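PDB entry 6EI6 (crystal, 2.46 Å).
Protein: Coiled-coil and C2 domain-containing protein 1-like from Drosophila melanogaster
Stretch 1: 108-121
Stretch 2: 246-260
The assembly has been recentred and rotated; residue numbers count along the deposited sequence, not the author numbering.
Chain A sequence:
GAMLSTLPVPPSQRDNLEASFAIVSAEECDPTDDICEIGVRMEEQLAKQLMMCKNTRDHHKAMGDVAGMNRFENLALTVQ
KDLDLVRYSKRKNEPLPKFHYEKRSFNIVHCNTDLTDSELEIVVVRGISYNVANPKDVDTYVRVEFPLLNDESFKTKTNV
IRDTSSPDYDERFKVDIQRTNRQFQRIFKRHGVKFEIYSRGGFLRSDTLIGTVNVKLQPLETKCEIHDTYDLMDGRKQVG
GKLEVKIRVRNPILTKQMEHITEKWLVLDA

Stretch 1 108-121: IVHCNTDLTDSELE
Stretch 2 246-260: KIRVRNPILTKQMEH

Stretch 1 opens with a short 3-10 segment at Ile-108 and Val-109, loops through two type I turns (Asn-112 to Leu-115, Thr-116 to Glu-119) and enters a strand at Glu-119. Stretch 2 begins in a strand at Lys-246, leaves it for a loop, makes a type I turn from Pro-252 to Thr-255 and becomes a helix, with Leu-254 at the N-cap position. The strands run antiparallel, their directions 162° apart and their axes 4.8 Å apart at closest. Glu-121 faces Arg-248 as a hydrogen-bonded pair (CA to CA 5.1 Å): Glu-121 N to Arg-248 O and Arg-248 N to Glu-121 O are both 2.9 Å. Contact buries 1095 Å² in total, and Arg-250, Arg-248 and Ile-108 contribute most.

Arg-248 (beta, phi/psi -132/139) has chi1 to chi3 of m, t, p and chi4 -109°, which carries its guanidinium to two carboxylates, both near its plane, where the N-H groups point. Arg-248 NH1 donates to Glu-121 OE2 at 3.0 Å; Glu-121 reaches it with chi1 and chi2 both t, from the same face of the sheet. Arg-248 NH2 donates to Asp-114 OD2 at 3.1 Å, and Arg-248 NH1 to Asp-114 OD1 at 3.2 Å. Both pairings are salt bridges, so a buried charge is compensated. Asn-112, in a left-handed conformation (58/65) with chi1 m, sets ND2 over one face of the Arg-248 guanidinium, and that ND2 donates to Val-249 O at 2.8 Å. Water 2 joins Asn-112 OD1 (3.0 Å) to Arg-248 NE (2.8 Å).

Arg-250 (-66/-39; chi1 143°, then t, m, chi4 -171°) threads its long side chain among backbone carbonyls of stretch 1. Leu-115 O lies over one guanidinium face, 3.1 Å from Arg-250 NE but too poorly angled to bond; Val-109 O lies over the opposite face, 3.9 Å from the same NE. Arg-250 NH2 comes within 3.0 Å of Thr-113 O, and Arg-250 CA makes a CA-H...O contact of 3.5 Å with Asn-112 O. The methylenes supply bulk, Arg-250 CB lying 4.0 Å from Leu-115 CB, while the cationic head sits among partial negative charges.

Ile-108 (-62/-36, chi1 m, chi2 146°) points toward stretch 2 and suits a largely apolar site: its CG2 is 3.8 Å from Pro-252 CD, and its CD1 4.1 Å from Met-258 CB on the helix. Ile-108 CG2 also lies 3.4 Å from Thr-255 OG1, a hydroxyl that donates to Pro-252 O at 2.8 Å. Beside it, water 1 accepts from Val-109 N (3.3 Å) and donates to Glu-259 OE2 (2.7 Å). On the sheet face away from the salt bridges, Leu-120 (chi1 t) packs CD1 against Val-249 CG1 at 3.8 Å.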

# COMPACT_ATOMS: atom_id res chain seq x y z
N ILE A 108 -5.51 8.88 -11.26
CA ILE A 108 -4.65 8.57 -10.13
C ILE A 108 -4.68 9.69 -9.10
O ILE A 108 -4.64 9.44 -7.88
CB ILE A 108 -3.21 8.27 -10.60
CG1 ILE A 108 -3.20 7.04 -11.50
CG2 ILE A 108 -2.26 8.07 -9.40
CD1 ILE A 108 -2.18 7.12 -12.60
N VAL A 109 -4.77 10.94 -9.57
CA VAL A 109 -4.73 12.09 -8.67
C VAL A 109 -5.97 12.20 -7.77
O VAL A 109 -5.95 12.97 -6.80
CB VAL A 109 -4.45 13.33 -9.56
CG1 VAL A 109 -5.02 14.63 -9.00
CG2 VAL A 109 -2.95 13.49 -9.79
N HIS A 110 -7.01 11.38 -8.00
CA HIS A 110 -8.31 11.54 -7.35
C HIS A 110 -8.84 10.26 -6.71
O HIS A 110 -10.06 10.07 -6.63
CB HIS A 110 -9.36 12.06 -8.35
CG HIS A 110 -9.17 13.49 -8.75
ND1 HIS A 110 -8.20 14.31 -8.19
CD2 HIS A 110 -9.82 14.26 -9.65
CE1 HIS A 110 -8.28 15.51 -8.73
NE2 HIS A 110 -9.25 15.50 -9.62
N CYS A 111 -7.98 9.33 -6.28
CA CYS A 111 -8.49 8.21 -5.48
C CYS A 111 -8.24 8.55 -4.02
O CYS A 111 -7.21 9.12 -3.69
CB CYS A 111 -7.85 6.87 -5.87
SG CYS A 111 -6.05 6.67 -5.82
N ASN A 112 -9.21 8.27 -3.16
CA ASN A 112 -9.21 8.91 -1.83
C ASN A 112 -9.23 10.43 -1.98
O ASN A 112 -8.28 11.14 -1.61
CB ASN A 112 -8.02 8.46 -0.97
CG ASN A 112 -7.87 6.97 -0.90
OD1 ASN A 112 -8.84 6.23 -1.06
ND2 ASN A 112 -6.65 6.50 -0.64
N THR A 113 -10.33 10.94 -2.54
CA THR A 113 -10.50 12.39 -2.61
C THR A 113 -10.74 13.02 -1.24
O THR A 113 -10.55 14.23 -1.09
CB THR A 113 -11.67 12.76 -3.51
OG1 THR A 113 -12.83 12.04 -3.07
CG2 THR A 113 -11.35 12.40 -4.94
N ASP A 114 -11.16 12.23 -0.24
CA ASP A 114 -11.37 12.70 1.12
C ASP A 114 -10.12 13.29 1.78
O ASP A 114 -10.23 13.83 2.88
CB ASP A 114 -11.88 11.55 1.99
CG ASP A 114 -11.13 10.26 1.71
OD1 ASP A 114 -9.89 10.23 1.90
OD2 ASP A 114 -11.76 9.27 1.28
N LEU A 115 -8.96 13.20 1.14
CA LEU A 115 -7.70 13.59 1.77
C LEU A 115 -7.03 14.71 0.99
O LEU A 115 -6.98 14.69 -0.24
CB LEU A 115 -6.73 12.40 1.84
CG LEU A 115 -6.60 11.55 3.10
CD1 LEU A 115 -7.95 11.20 3.72
CD2 LEU A 115 -5.89 10.28 2.71
N THR A 116 -6.50 15.68 1.71
CA THR A 116 -5.63 16.68 1.11
C THR A 116 -4.47 15.99 0.38
O THR A 116 -4.13 14.84 0.65
CB THR A 116 -5.12 17.64 2.19
OG1 THR A 116 -6.24 18.31 2.77
CG2 THR A 116 -4.15 18.68 1.66
N ASP A 117 -3.89 16.72 -0.57
CA ASP A 117 -2.62 16.33 -1.15
C ASP A 117 -1.53 16.17 -0.10
O ASP A 117 -0.61 15.35 -0.27
CB ASP A 117 -2.19 17.38 -2.20
CG ASP A 117 -0.96 16.95 -2.99
OD1 ASP A 117 -1.10 16.08 -3.89
OD2 ASP A 117 0.14 17.49 -2.71
N SER A 118 -1.59 16.94 0.99
CA SER A 118 -0.54 16.96 1.99
C SER A 118 -0.81 16.01 3.15
O SER A 118 -0.04 16.01 4.12
CB SER A 118 -0.37 18.38 2.53
OG SER A 118 -1.51 18.77 3.29
N GLU A 119 -1.86 15.20 3.08
CA GLU A 119 -2.36 14.47 4.23
C GLU A 119 -2.12 12.97 4.10
O GLU A 119 -2.51 12.36 3.09
CB GLU A 119 -3.85 14.72 4.43
CG GLU A 119 -4.10 15.97 5.22
CD GLU A 119 -5.54 16.15 5.60
OE1 GLU A 119 -6.43 15.49 4.99
OE2 GLU A 119 -5.78 16.96 6.53
N LEU A 120 -1.53 12.38 5.13
CA LEU A 120 -1.51 10.94 5.32
C LEU A 120 -2.43 10.61 6.49
O LEU A 120 -2.35 11.26 7.54
CB LEU A 120 -0.09 10.45 5.60
CG LEU A 120 0.00 8.94 5.77
CD1 LEU A 120 1.21 8.36 5.05
CD2 LEU A 120 0.06 8.63 7.25
N GLU A 121 -3.29 9.62 6.30
CA GLU A 121 -4.21 9.17 7.33
C GLU A 121 -3.82 7.78 7.82
O GLU A 121 -3.49 6.90 7.01
CB GLU A 121 -5.64 9.15 6.80
CG GLU A 121 -6.66 8.77 7.86
CD GLU A 121 -8.07 8.81 7.34
OE1 GLU A 121 -8.75 9.84 7.56
OE2 GLU A 121 -8.49 7.81 6.71
N LYS A 246 -5.03 0.62 8.55
CA LYS A 246 -5.04 1.24 7.23
C LYS A 246 -4.08 2.42 7.22
O LYS A 246 -3.96 3.15 8.21
CB LYS A 246 -6.43 1.72 6.85
CG LYS A 246 -7.50 0.65 6.84
CD LYS A 246 -8.85 1.32 6.65
CE LYS A 246 -9.88 0.33 6.16
NZ LYS A 246 -11.19 1.00 5.98
N ILE A 247 -3.38 2.62 6.10
CA ILE A 247 -2.63 3.85 5.86
C ILE A 247 -3.01 4.38 4.49
O ILE A 247 -2.91 3.66 3.49
CB ILE A 247 -1.11 3.62 5.95
CG1 ILE A 247 -0.78 2.78 7.19
CG2 ILE A 247 -0.40 4.97 6.00
CD1 ILE A 247 0.70 2.53 7.34
N ARG A 248 -3.46 5.63 4.45
CA ARG A 248 -4.11 6.14 3.26
C ARG A 248 -3.54 7.49 2.88
O ARG A 248 -3.30 8.34 3.74
CB ARG A 248 -5.60 6.26 3.47
CG ARG A 248 -6.25 4.98 3.96
CD ARG A 248 -7.73 5.19 4.24
NE ARG A 248 -8.48 5.54 3.03
CZ ARG A 248 -8.99 6.75 2.79
NH1 ARG A 248 -8.83 7.74 3.68
NH2 ARG A 248 -9.67 6.98 1.67
N VAL A 249 -3.33 7.70 1.58
CA VAL A 249 -2.97 9.00 1.03
C VAL A 249 -3.93 9.34 -0.10
O VAL A 249 -4.67 8.48 -0.60
CB VAL A 249 -1.51 9.04 0.55
CG1 VAL A 249 -0.58 9.01 1.73
CG2 VAL A 249 -1.25 7.87 -0.39
N ARG A 250 -3.95 10.63 -0.46
CA ARG A 250 -4.80 11.07 -1.57
C ARG A 250 -4.33 10.48 -2.90
O ARG A 250 -5.15 10.12 -3.74
CB ARG A 250 -4.83 12.60 -1.64
CG ARG A 250 -4.85 13.12 -3.06
CD ARG A 250 -5.53 14.47 -3.20
NE ARG A 250 -6.99 14.30 -3.29
CZ ARG A 250 -7.83 15.28 -3.60
NH1 ARG A 250 -7.37 16.49 -3.86
NH2 ARG A 250 -9.14 15.04 -3.66
N ASN A 251 -3.03 10.39 -3.12
CA ASN A 251 -2.56 9.67 -4.29
C ASN A 251 -1.15 9.18 -4.00
O ASN A 251 -0.52 9.65 -3.04
CB ASN A 251 -2.60 10.56 -5.55
CG ASN A 251 -1.97 11.91 -5.33
OD1 ASN A 251 -2.67 12.90 -5.14
ND2 ASN A 251 -0.64 11.98 -5.38
N PRO A 252 -0.65 8.21 -4.77
CA PRO A 252 0.68 7.67 -4.49
C PRO A 252 1.77 8.74 -4.58
O PRO A 252 1.62 9.74 -5.28
CB PRO A 252 0.86 6.59 -5.56
CG PRO A 252 -0.52 6.19 -5.95
CD PRO A 252 -1.35 7.43 -5.81
N ILE A 253 2.85 8.51 -3.84
CA ILE A 253 3.99 9.42 -3.88
C ILE A 253 4.46 9.61 -5.32
O ILE A 253 4.71 10.73 -5.78
CB ILE A 253 5.14 8.89 -2.98
CG1 ILE A 253 4.63 8.60 -1.57
CG2 ILE A 253 6.27 9.89 -2.93
CD1 ILE A 253 3.82 9.70 -0.98
N LEU A 254 4.61 8.51 -6.06
CA LEU A 254 5.07 8.54 -7.44
C LEU A 254 3.92 8.63 -8.44
O LEU A 254 3.92 7.93 -9.46
CB LEU A 254 5.94 7.32 -7.72
CG LEU A 254 7.04 7.06 -6.70
CD1 LEU A 254 7.81 5.77 -7.05
CD2 LEU A 254 7.95 8.28 -6.63
N THR A 255 2.93 9.46 -8.13
CA THR A 255 1.82 9.68 -9.05
C THR A 255 2.32 10.27 -10.37
O THR A 255 1.81 9.91 -11.44
CB THR A 255 0.79 10.60 -8.40
OG1 THR A 255 -0.05 9.84 -7.52
CG2 THR A 255 -0.06 11.29 -9.47
N LYS A 256 3.33 11.13 -10.31
CA LYS A 256 3.74 11.87 -11.50
C LYS A 256 4.24 10.92 -12.57
O LYS A 256 3.80 10.99 -13.73
CB LYS A 256 4.81 12.90 -11.15
CG LYS A 256 5.22 13.77 -12.32
CD LYS A 256 6.17 14.89 -11.90
CE LYS A 256 6.37 15.91 -13.04
NZ LYS A 256 6.32 17.36 -12.59
N GLN A 257 5.15 10.01 -12.21
CA GLN A 257 5.66 9.07 -13.19
C GLN A 257 4.66 7.97 -13.53
O GLN A 257 4.75 7.39 -14.62
CB GLN A 257 6.98 8.44 -12.75
CG GLN A 257 7.02 7.81 -11.41
CD GLN A 257 8.46 7.66 -10.93
OE1 GLN A 257 8.95 8.49 -10.15
NE2 GLN A 257 9.16 6.62 -11.42
N MET A 258 3.69 7.68 -12.66
CA MET A 258 2.62 6.77 -13.05
C MET A 258 1.78 7.39 -14.16
O MET A 258 1.36 6.69 -15.09
CB MET A 258 1.75 6.41 -11.84
CG MET A 258 2.43 5.42 -10.86
SD MET A 258 1.57 5.20 -9.29
CE MET A 258 0.03 4.46 -9.85
N GLU A 259 1.53 8.69 -14.07
CA GLU A 259 0.77 9.37 -15.11
C GLU A 259 1.50 9.33 -16.44
O GLU A 259 0.88 9.19 -17.49
CB GLU A 259 0.48 10.80 -14.70
CG GLU A 259 -0.70 10.92 -13.75
CD GLU A 259 -0.76 12.28 -13.06
OE1 GLU A 259 0.27 13.01 -13.06
OE2 GLU A 259 -1.85 12.62 -12.52
N HIS A 260 2.83 9.44 -16.42
CA HIS A 260 3.56 9.37 -17.68
C HIS A 260 3.30 8.04 -18.37
O HIS A 260 3.05 8.00 -19.58
CB HIS A 260 5.05 9.63 -17.46
CG HIS A 260 5.34 11.00 -16.90
ND1 HIS A 260 4.46 12.06 -17.04
CD2 HIS A 260 6.40 11.48 -16.20
CE1 HIS A 260 4.96 13.13 -16.44
NE2 HIS A 260 6.14 12.80 -15.92
O HOH W 1 -4.31 11.44 -12.79
O HOH W 2 -9.10 3.95 0.86